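Side-chain contacts in devB protein (PDB 1Y89), which probably acts as a 6-phosphogluconolactonase, hydrolysing the lactone of 6-phosphogluconate in the pentose phosphate pathway: residues I2-F7 with Q202-P207; K15-D20 with E226-S231; H100-E105 with E113-A118; T153-A158 with A215-S220. All coordinates share one frame; numbering follows the deposited sequence.

Interaction 1: residues I2-F7 with Q202-P207; sequences INHKIF and QIHTTP
His4 and His204 alone join these two segments, ring against ring, at the edge of a Rossmann-like alpha/beta fold where an outer strand faces the last turn of helix 197-205. The atoms that meet are His4 CD2 and His204 CE1, 4.3 Å apart. His4 CD2 lies near the plane of the His204 ring, at its edge. The two planes stand almost perpendicular, at 88°, with centroids 5.8 Å apart, in an oblique pair. His204 reaches across because its CG is turned roughly trans to the backbone N (chi1 -160°), which swings the imidazole off the helix toward the strand.

The next shell holds His204 by both ring nitrogens and lays His4 against Trp227. His204 NE2 is hydrogen-bonded to NE2 of His204 in the second subunit, a pairing that needs one ring to give a proton and the other to take it, and its ND1 meets O1 of a nonaethylene glycol molecule, probably from the crystallisation liquor. The His4 and Trp227 rings meet at a shallow angle. Strand 2-7 is outermost within its own chain, yet it pairs antiparallel with a strand of the second subunit, so the sheet continues through the dimer and the histidine contact sits beside that seam.

Behind His204 the helix comes to an end. Thr206, the first residue to leave helical geometry, folds its hydroxyl back so that OG1 donates to Gln202 O at 2.8 Å, meeting the carbonyl at 140°.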
# COMPACT_ATOMS: atom_id res chain seq x y z
N ILE A 2 -0.67 4.94 -7.41
CA ILE A 2 0.61 5.07 -6.74
C ILE A 2 0.47 4.73 -5.25
O ILE A 2 -0.47 5.18 -4.59
CB ILE A 2 1.27 6.46 -6.99
CG1 ILE A 2 2.62 6.57 -6.26
CG2 ILE A 2 0.37 7.60 -6.53
CD1 ILE A 2 3.62 7.52 -6.96
N ASN A 3 1.40 3.93 -4.76
CA ASN A 3 1.41 3.44 -3.38
C ASN A 3 2.73 3.85 -2.72
O ASN A 3 3.80 3.52 -3.22
CB ASN A 3 1.26 1.91 -3.47
CG ASN A 3 0.98 1.25 -2.15
OD1 ASN A 3 0.61 1.87 -1.15
ND2 ASN A 3 1.11 -0.08 -2.15
N HIS A 4 2.67 4.64 -1.66
CA HIS A 4 3.86 4.98 -0.88
C HIS A 4 3.77 4.27 0.46
O HIS A 4 2.73 4.37 1.17
CB HIS A 4 3.92 6.47 -0.54
CG HIS A 4 3.91 7.40 -1.71
ND1 HIS A 4 2.82 7.53 -2.55
CD2 HIS A 4 4.81 8.33 -2.12
CE1 HIS A 4 3.07 8.46 -3.46
NE2 HIS A 4 4.27 8.96 -3.22
N LYS A 5 4.85 3.59 0.83
CA LYS A 5 4.89 2.89 2.11
C LYS A 5 6.09 3.38 2.91
O LYS A 5 7.20 3.41 2.39
CB LYS A 5 4.99 1.39 1.88
CG LYS A 5 3.89 0.81 1.02
CD LYS A 5 3.94 -0.72 1.07
CE LYS A 5 2.69 -1.32 0.49
NZ LYS A 5 2.25 -2.40 1.42
N ILE A 6 5.87 3.76 4.16
CA ILE A 6 6.97 4.15 5.06
C ILE A 6 6.98 3.16 6.23
O ILE A 6 6.00 3.05 6.95
CB ILE A 6 6.83 5.61 5.56
CG1 ILE A 6 6.70 6.60 4.36
CG2 ILE A 6 8.00 6.01 6.54
CD1 ILE A 6 6.33 8.01 4.79
N PHE A 7 8.07 2.42 6.34
CA PHE A 7 8.27 1.37 7.33
C PHE A 7 9.21 1.88 8.40
O PHE A 7 10.07 2.72 8.12
CB PHE A 7 8.93 0.14 6.69
CG PHE A 7 8.07 -0.57 5.65
CD1 PHE A 7 8.07 -0.17 4.32
CD2 PHE A 7 7.26 -1.65 6.03
CE1 PHE A 7 7.29 -0.84 3.37
CE2 PHE A 7 6.47 -2.31 5.09
CZ PHE A 7 6.49 -1.92 3.78
N GLN A 202 13.03 15.88 -2.79
CA GLN A 202 12.97 16.54 -4.10
C GLN A 202 11.92 15.92 -5.01
O GLN A 202 11.08 16.62 -5.55
CB GLN A 202 14.34 16.56 -4.80
CG GLN A 202 15.32 17.49 -4.11
CD GLN A 202 16.76 17.33 -4.61
OE1 GLN A 202 17.11 16.32 -5.23
NE2 GLN A 202 17.62 18.33 -4.29
N ILE A 203 11.96 14.60 -5.17
CA ILE A 203 10.96 13.88 -5.96
C ILE A 203 9.55 14.05 -5.36
O ILE A 203 8.56 14.24 -6.09
CB ILE A 203 11.35 12.37 -6.09
CG1 ILE A 203 12.73 12.25 -6.77
CG2 ILE A 203 10.23 11.53 -6.79
CD1 ILE A 203 13.25 10.83 -6.82
N HIS A 204 9.46 13.98 -4.04
CA HIS A 204 8.16 14.13 -3.37
C HIS A 204 7.45 15.46 -3.61
O HIS A 204 6.22 15.50 -3.69
CB HIS A 204 8.30 13.90 -1.87
CG HIS A 204 7.00 13.56 -1.21
ND1 HIS A 204 6.38 12.34 -1.39
CD2 HIS A 204 6.21 14.27 -0.39
CE1 HIS A 204 5.25 12.33 -0.71
NE2 HIS A 204 5.12 13.48 -0.09
N THR A 205 8.22 16.53 -3.77
CA THR A 205 7.67 17.89 -3.71
C THR A 205 7.71 18.64 -5.04
O THR A 205 7.17 19.73 -5.15
CB THR A 205 8.42 18.73 -2.64
OG1 THR A 205 9.82 18.77 -2.96
CG2 THR A 205 8.25 18.12 -1.25
N THR A 206 8.35 18.05 -6.04
CA THR A 206 8.56 18.73 -7.32
C THR A 206 7.93 17.95 -8.48
O THR A 206 8.14 16.75 -8.59
CB THR A 206 10.05 18.86 -7.62
OG1 THR A 206 10.73 19.28 -6.43
CG2 THR A 206 10.29 19.83 -8.81
N PRO A 207 7.17 18.64 -9.35
CA PRO A 207 6.64 17.95 -10.52
C PRO A 207 7.75 17.27 -11.33
O PRO A 207 8.84 17.85 -11.52
CB PRO A 207 5.98 19.08 -11.33
CG PRO A 207 5.59 20.09 -10.27
CD PRO A 207 6.74 20.06 -9.28

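Interaction 2: residues K15-D20 with E226-S231; sequences KSLADD and EWYLDS. With PE5 (3,6,9,12,15,18,21,24-octaoxahexacosan-1-ol), chain F.
The apolar side of this contact is Leu17 against Tyr228. One leucine methyl, CD2, approaches Tyr228 CE2 to 3.6 Å and makes an off-centre CH-pi contact, 30° from the ring normal, the leucine and the ring lying alongside and pointing opposite ways. Helix 10-25 is the connection of a beta-alpha-beta crossover from strand 2-7 to strand 31-35, and here it covers strand 224-230, the segment axes 11.5 Å apart at closest and running at 139°.

The polar side is built on one water. Ser16 OG, set opposite its backbone N (chi1 -179°), is carried to within 2.8 Å of it, and the water donates to Asp20 OD2 at 2.7 Å. Its bond to Tyr228 OH, 2.5 Å, is unusually short and the exact length doubtful.

Ionic contacts form the third group. Arg186 makes salt bridges to Asp20 and Glu226, and Lys15 NZ pairs with Asp19 OD2. Separately, a polyethylene glycol fragment packs by van der Waals contact on Asp20, PE5 C4 lying 3.7 Å from Asp20 CG.

With Arg186 between them, the carboxylates of Asp20 and Glu226 can probably both remain charged although Asp20 OD2 and Glu226 OE1 are only 5.8 Å apart.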
# COMPACT_ATOMS: atom_id res chain seq x y z
N LYS A 15 10.92 -7.64 4.89
CA LYS A 15 9.88 -8.59 5.31
C LYS A 15 8.64 -8.45 4.43
O LYS A 15 8.09 -9.45 3.99
CB LYS A 15 9.52 -8.33 6.79
CG LYS A 15 8.36 -9.21 7.37
CD LYS A 15 8.80 -10.67 7.37
CE LYS A 15 7.90 -11.64 8.22
NZ LYS A 15 6.43 -11.32 8.18
N SER A 16 8.19 -7.22 4.19
CA SER A 16 7.02 -6.99 3.35
C SER A 16 7.27 -7.56 1.94
O SER A 16 6.42 -8.25 1.37
CB SER A 16 6.70 -5.50 3.28
OG SER A 16 5.56 -5.30 2.48
N LEU A 17 8.47 -7.31 1.41
CA LEU A 17 8.80 -7.80 0.08
C LEU A 17 8.85 -9.34 0.01
O LEU A 17 8.39 -9.95 -0.97
CB LEU A 17 10.13 -7.21 -0.37
CG LEU A 17 10.18 -5.68 -0.50
CD1 LEU A 17 11.64 -5.20 -0.68
CD2 LEU A 17 9.30 -5.18 -1.69
N ALA A 18 9.42 -9.96 1.04
CA ALA A 18 9.57 -11.41 1.08
C ALA A 18 8.18 -12.05 1.22
O ALA A 18 7.90 -13.10 0.62
CB ALA A 18 10.45 -11.81 2.27
N ASP A 19 7.31 -11.41 2.01
CA ASP A 19 5.93 -11.96 2.12
C ASP A 19 5.24 -11.93 0.77
O ASP A 19 4.53 -12.88 0.43
CB ASP A 19 5.11 -11.25 3.18
CG ASP A 19 5.60 -11.54 4.61
OD1 ASP A 19 6.30 -12.57 4.81
OD2 ASP A 19 5.28 -10.76 5.50
N ASP A 20 5.46 -10.87 0.01
CA ASP A 20 4.85 -10.77 -1.33
C ASP A 20 5.45 -11.84 -2.25
O ASP A 20 4.72 -12.48 -3.00
CB ASP A 20 5.09 -9.38 -1.93
CG ASP A 20 4.10 -8.34 -1.42
OD1 ASP A 20 3.23 -8.69 -0.60
OD2 ASP A 20 4.20 -7.17 -1.83
N GLU A 226 5.18 1.99 -6.83
CA GLU A 226 5.33 2.07 -5.38
C GLU A 226 6.63 2.69 -4.99
O GLU A 226 7.67 2.50 -5.66
CB GLU A 226 5.28 0.66 -4.77
CG GLU A 226 4.04 -0.07 -5.16
CD GLU A 226 3.95 -1.45 -4.58
OE1 GLU A 226 4.93 -2.23 -4.69
OE2 GLU A 226 2.88 -1.74 -4.02
N TRP A 227 6.60 3.37 -3.85
CA TRP A 227 7.78 3.85 -3.18
C TRP A 227 7.83 3.22 -1.79
O TRP A 227 6.91 3.42 -0.98
CB TRP A 227 7.73 5.39 -3.07
CG TRP A 227 7.83 6.04 -4.44
CD1 TRP A 227 6.85 6.19 -5.35
CD2 TRP A 227 9.02 6.52 -5.04
NE1 TRP A 227 7.35 6.78 -6.50
CE2 TRP A 227 8.69 6.99 -6.32
CE3 TRP A 227 10.35 6.62 -4.60
CZ2 TRP A 227 9.63 7.56 -7.18
CZ3 TRP A 227 11.30 7.19 -5.47
CH2 TRP A 227 10.93 7.63 -6.74
N TYR A 228 8.87 2.44 -1.53
CA TYR A 228 9.06 1.79 -0.22
C TYR A 228 10.17 2.56 0.49
O TYR A 228 11.31 2.56 0.01
CB TYR A 228 9.54 0.33 -0.40
CG TYR A 228 8.43 -0.68 -0.68
CD1 TYR A 228 7.60 -0.54 -1.78
CD2 TYR A 228 8.24 -1.77 0.15
CE1 TYR A 228 6.58 -1.45 -2.01
CE2 TYR A 228 7.23 -2.68 -0.07
CZ TYR A 228 6.39 -2.51 -1.15
OH TYR A 228 5.36 -3.39 -1.36
N LEU A 229 9.86 3.23 1.60
CA LEU A 229 10.88 3.98 2.31
C LEU A 229 10.98 3.47 3.74
O LEU A 229 10.01 2.90 4.27
CB LEU A 229 10.51 5.47 2.39
CG LEU A 229 10.12 6.25 1.13
CD1 LEU A 229 9.97 7.72 1.50
CD2 LEU A 229 11.05 6.11 -0.03
N ASP A 230 12.12 3.70 4.38
CA ASP A 230 12.18 3.60 5.82
C ASP A 230 12.10 4.99 6.40
O ASP A 230 12.12 5.99 5.65
CB ASP A 230 13.41 2.80 6.30
CG ASP A 230 14.74 3.42 5.91
OD1 ASP A 230 14.79 4.40 5.12
OD2 ASP A 230 15.77 2.91 6.39
N SER A 231 11.98 5.07 7.73
CA SER A 231 11.85 6.34 8.42
C SER A 231 13.00 7.25 8.05
O SER A 231 12.78 8.44 7.79
CB SER A 231 11.84 6.12 9.95
OG SER A 231 10.61 5.53 10.28
O1 PE5 F . -2.05 -13.35 -4.37
C1 PE5 F . -1.17 -12.58 -5.19
C2 PE5 F . 0.19 -12.42 -4.51
O2 PE5 F . 0.69 -11.10 -4.70
C3 PE5 F . 1.24 -10.49 -3.55
C4 PE5 F . 1.49 -9.04 -3.88
O3 PE5 F . 0.39 -8.24 -3.48
O HOH W 1 5.67 -5.60 -0.26

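Interaction 3: residues H100-E105 with E113-A118; sequences HRILGE and ERFAQA
Arg101 O and Arg114 NH2 come within 3.4 Å of each other, yet the angle is too poor for a direct bond, and a water joins them instead. The water takes a hydrogen bond from Arg114 NH2 at 2.8 Å, lying at the edge of the guanidinium in its plane, and gives one to Arg101 O at 3.1 Å. Bends in the Arg114 chain at chi2 and chi3 bring its guanidinium back to this water and to Leu103.

Leu103 sits between the two arginines and uses a different methyl for each. CD1 lies 3.7 Å from Arg114 NE, the leucine set crosswise to the arginine chain, whereas CD2 rests 3.5 Å above the centre of the Arg101 guanidinium. That flat group is held in turn by Glu105: NH1 and NH2 grip OE1 and OE2 end-on, each bond 2.8 Å long and nearly straight, both through syn lone pairs.

Segment 100-105 lies in the loop leading into helix 108-122, with Leu103 at the centre of an inverse gamma turn. Glu111 of that helix positions both sides: its OE2 accepts a hydrogen bond from Leu103 N, and its OE1 makes a salt bridge with Arg114 NE.

Deeper in, the contact becomes apolar. Ile102 CD1 stands over one face of Phe115 in a CH-pi contact, 3.9 Å from the centroid and 14° off the normal. Both residues also pack on Val174 of strand 172-176.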
# COMPACT_ATOMS: atom_id res chain seq x y z
N HIS A 100 17.19 -15.91 -15.21
CA HIS A 100 17.47 -15.47 -16.57
C HIS A 100 18.50 -14.35 -16.49
O HIS A 100 18.16 -13.15 -16.63
CB HIS A 100 16.17 -14.95 -17.22
CG HIS A 100 15.04 -15.95 -17.20
ND1 HIS A 100 14.75 -16.75 -18.27
CD2 HIS A 100 14.13 -16.24 -16.24
CE1 HIS A 100 13.71 -17.53 -17.98
NE2 HIS A 100 13.29 -17.21 -16.76
N ARG A 101 19.75 -14.69 -16.22
CA ARG A 101 20.68 -13.59 -16.01
C ARG A 101 21.05 -12.88 -17.30
O ARG A 101 20.96 -13.45 -18.40
CB ARG A 101 21.92 -14.01 -15.24
CG ARG A 101 22.89 -14.85 -16.02
CD ARG A 101 24.19 -15.04 -15.26
NE ARG A 101 25.03 -15.90 -16.07
CZ ARG A 101 26.05 -15.50 -16.82
NH1 ARG A 101 26.42 -14.24 -16.84
NH2 ARG A 101 26.71 -16.40 -17.53
N ILE A 102 21.47 -11.63 -17.16
CA ILE A 102 22.08 -10.94 -18.28
C ILE A 102 23.53 -11.43 -18.37
O ILE A 102 24.23 -11.48 -17.34
CB ILE A 102 22.00 -9.40 -18.08
CG1 ILE A 102 20.52 -8.96 -18.12
CG2 ILE A 102 22.85 -8.64 -19.14
CD1 ILE A 102 20.25 -7.51 -17.69
N LEU A 103 23.97 -11.77 -19.57
CA LEU A 103 25.33 -12.29 -19.76
C LEU A 103 26.35 -11.13 -19.80
O LEU A 103 26.73 -10.64 -20.89
CB LEU A 103 25.40 -13.15 -21.04
CG LEU A 103 24.32 -14.24 -21.14
CD1 LEU A 103 24.52 -15.06 -22.46
CD2 LEU A 103 24.34 -15.19 -19.93
N GLY A 104 26.78 -10.71 -18.63
CA GLY A 104 27.66 -9.56 -18.51
C GLY A 104 29.06 -9.78 -19.09
O GLY A 104 29.79 -8.83 -19.33
N GLU A 105 29.44 -11.04 -19.28
CA GLU A 105 30.76 -11.35 -19.82
C GLU A 105 30.80 -11.23 -21.34
O GLU A 105 31.86 -11.35 -21.94
CB GLU A 105 31.23 -12.75 -19.39
CG GLU A 105 30.42 -13.95 -19.96
CD GLU A 105 29.13 -14.28 -19.18
OE1 GLU A 105 28.49 -13.36 -18.58
OE2 GLU A 105 28.74 -15.46 -19.19
N GLU A 113 20.47 -7.26 -27.20
CA GLU A 113 19.51 -7.84 -28.14
C GLU A 113 19.04 -9.24 -27.73
O GLU A 113 17.86 -9.55 -27.83
CB GLU A 113 20.06 -7.87 -29.57
CG GLU A 113 20.37 -6.46 -30.05
CD GLU A 113 21.10 -6.40 -31.39
OE1 GLU A 113 21.18 -7.43 -32.11
OE2 GLU A 113 21.58 -5.30 -31.72
N ARG A 114 19.97 -10.11 -27.31
CA ARG A 114 19.60 -11.45 -26.77
C ARG A 114 18.64 -11.34 -25.58
O ARG A 114 17.61 -12.03 -25.51
CB ARG A 114 20.85 -12.23 -26.34
CG ARG A 114 20.59 -13.73 -26.09
CD ARG A 114 21.50 -14.32 -24.99
NE ARG A 114 21.40 -13.59 -23.73
CZ ARG A 114 20.39 -13.73 -22.86
NH1 ARG A 114 19.40 -14.61 -23.10
NH2 ARG A 114 20.37 -12.99 -21.75
N PHE A 115 18.99 -10.48 -24.64
CA PHE A 115 18.16 -10.23 -23.45
C PHE A 115 16.75 -9.79 -23.86
O PHE A 115 15.76 -10.34 -23.39
CB PHE A 115 18.92 -9.19 -22.56
CG PHE A 115 18.11 -8.56 -21.45
CD1 PHE A 115 17.37 -9.33 -20.55
CD2 PHE A 115 18.18 -7.18 -21.24
CE1 PHE A 115 16.67 -8.70 -19.49
CE2 PHE A 115 17.47 -6.56 -20.19
CZ PHE A 115 16.72 -7.33 -19.33
N ALA A 116 16.67 -8.83 -24.80
CA ALA A 116 15.39 -8.35 -25.29
C ALA A 116 14.53 -9.49 -25.88
O ALA A 116 13.33 -9.59 -25.59
CB ALA A 116 15.60 -7.24 -26.34
N GLN A 117 15.15 -10.32 -26.72
CA GLN A 117 14.42 -11.38 -27.42
C GLN A 117 13.97 -12.41 -26.39
O GLN A 117 12.87 -12.94 -26.49
CB GLN A 117 15.30 -12.08 -28.47
CG GLN A 117 15.81 -11.19 -29.59
CD GLN A 117 14.69 -10.53 -30.42
OE1 GLN A 117 14.14 -9.47 -30.05
NE2 GLN A 117 14.39 -11.13 -31.57
N ALA A 118 14.83 -12.68 -25.39
CA ALA A 118 14.53 -13.65 -24.33
C ALA A 118 13.28 -13.21 -23.52
O ALA A 118 12.36 -14.04 -23.26
CB ALA A 118 15.75 -13.85 -23.38
O HOH W 2 18.29 -12.74 -19.87

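Interaction 4: residues T153-A158 with A215-S220; sequences TDYADA and AAKIHS
Tyr155 lays its ring edge against Ile218 and its hydroxyl end against the aliphatic part of Lys217. The closely packed half belongs to buried Ile218: CG1 lies in the ring plane, 3.9 Å from Tyr155 CE1, and CD1 follows at 4.0 Å from the same carbon. One face of the ring is covered from within its own loop, where Thr153 CG2 stands 3.6 Å above the ring centre. Methyl over face and isoleucine at edge probably limit the ring's freedom.

The other half is less buried, for Lys217, like Tyr155 itself, remains partly exposed. The lysine chain passes athwart the phenol, its CD 3.5 Å from Tyr155 OH. It stays extended until its last bond, where chi4 of -70° turns NZ away to Leu211 O and Ala208 O, so it is methylenes that touch the tyrosine. At the other end of the tyrosine, its own loop is exposed at Asp154 and Ala156. There the chain makes a type I turn from Asp154 to Asp157, overlapped by an Asx turn in which Ala156 N donates to Asp154 OD1 at 2.9 Å from above the carboxylate plane.

In the fold, the contact brings the loop before strand 161-165 onto the end of helix 214-217. Pro214 of this helix also touches Tyr155, and Ile218, the first residue past it, packs on Ala178 and Leu181 of helix 178-183.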
# COMPACT_ATOMS: atom_id res chain seq x y z
N THR A 153 19.10 9.11 -20.79
CA THR A 153 17.99 8.20 -20.98
C THR A 153 17.06 8.68 -22.12
O THR A 153 16.61 9.84 -22.14
CB THR A 153 17.16 8.09 -19.69
OG1 THR A 153 18.00 7.55 -18.65
CG2 THR A 153 15.92 7.19 -19.88
N ASP A 154 16.77 7.78 -23.05
CA ASP A 154 15.83 8.05 -24.13
C ASP A 154 14.50 7.43 -23.72
O ASP A 154 14.33 6.20 -23.80
CB ASP A 154 16.32 7.46 -25.45
CG ASP A 154 15.32 7.65 -26.59
OD1 ASP A 154 14.27 8.31 -26.39
OD2 ASP A 154 15.56 7.12 -27.68
N TYR A 155 13.59 8.28 -23.23
CA TYR A 155 12.31 7.84 -22.72
C TYR A 155 11.40 7.38 -23.83
O TYR A 155 10.35 6.81 -23.56
CB TYR A 155 11.61 8.94 -21.89
CG TYR A 155 12.38 9.30 -20.66
CD1 TYR A 155 12.26 8.53 -19.47
CD2 TYR A 155 13.25 10.36 -20.67
CE1 TYR A 155 13.00 8.85 -18.33
CE2 TYR A 155 13.99 10.70 -19.52
CZ TYR A 155 13.87 9.94 -18.37
OH TYR A 155 14.64 10.30 -17.28
N ALA A 156 11.77 7.63 -25.08
CA ALA A 156 10.97 7.19 -26.21
C ALA A 156 11.56 5.97 -26.90
O ALA A 156 11.11 5.62 -27.99
CB ALA A 156 10.77 8.34 -27.20
N ASP A 157 12.55 5.33 -26.29
CA ASP A 157 13.25 4.20 -26.94
C ASP A 157 12.24 3.07 -27.11
O ASP A 157 11.59 2.65 -26.13
CB ASP A 157 14.44 3.75 -26.09
CG ASP A 157 15.33 2.73 -26.77
OD1 ASP A 157 14.93 2.08 -27.78
OD2 ASP A 157 16.46 2.55 -26.28
N ALA A 158 12.08 2.60 -28.34
CA ALA A 158 11.12 1.53 -28.63
C ALA A 158 11.69 0.11 -28.36
O ALA A 158 10.93 -0.89 -28.33
CB ALA A 158 10.60 1.64 -30.07
N ALA A 215 13.94 8.17 -12.08
CA ALA A 215 13.01 7.58 -11.09
C ALA A 215 11.80 8.48 -10.80
O ALA A 215 10.74 7.95 -10.45
CB ALA A 215 13.74 7.24 -9.77
N ALA A 216 11.95 9.81 -10.92
CA ALA A 216 10.77 10.71 -10.84
C ALA A 216 9.83 10.61 -12.06
O ALA A 216 8.62 10.86 -11.95
CB ALA A 216 11.22 12.16 -10.68
N LYS A 217 10.39 10.26 -13.22
CA LYS A 217 9.66 10.25 -14.50
C LYS A 217 9.03 8.93 -14.91
O LYS A 217 8.12 8.89 -15.75
CB LYS A 217 10.62 10.68 -15.63
CG LYS A 217 11.11 12.11 -15.51
CD LYS A 217 11.96 12.46 -16.72
CE LYS A 217 12.80 13.71 -16.47
NZ LYS A 217 11.92 14.92 -16.41
N ILE A 218 9.53 7.83 -14.36
CA ILE A 218 9.13 6.51 -14.84
C ILE A 218 8.09 5.92 -13.91
O ILE A 218 8.35 5.74 -12.71
CB ILE A 218 10.39 5.58 -15.02
CG1 ILE A 218 11.22 6.07 -16.22
CG2 ILE A 218 9.95 4.13 -15.26
CD1 ILE A 218 12.64 5.45 -16.29
N HIS A 219 6.90 5.65 -14.42
CA HIS A 219 5.89 4.96 -13.60
C HIS A 219 5.18 3.91 -14.45
O HIS A 219 5.15 4.00 -15.70
CB HIS A 219 4.86 5.96 -13.01
CG HIS A 219 4.25 6.87 -14.02
ND1 HIS A 219 4.78 8.11 -14.32
CD2 HIS A 219 3.17 6.71 -14.83
CE1 HIS A 219 4.05 8.67 -15.28
NE2 HIS A 219 3.07 7.84 -15.60
N SER A 220 4.61 2.92 -13.79
CA SER A 220 3.75 1.99 -14.51
C SER A 220 2.59 2.77 -15.15
O SER A 220 1.85 3.50 -14.44
CB SER A 220 3.18 0.95 -13.56
OG SER A 220 2.28 0.11 -14.25

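Interactions 1 and 2 share the parallel end of the mixed eight-stranded sheet: strands 2-7 and 224-230 are neighbours there, and Phe7 CE1 packs 3.5 Å from Tyr228 CD2. Along the chain their segments alternate, so the N-terminal strand and helix are both tied to the C-terminal part. Interaction 4 is nested within the loop of interaction 2 and touches it, as well as interaction 1, through light packing around helix 214-217. Interaction 3 stands apart, its centre about 32 Å from that of interaction 1 and across the chain's centre. The contacts therefore run from the dimer seam at one sheet edge to the antiparallel strands at the other.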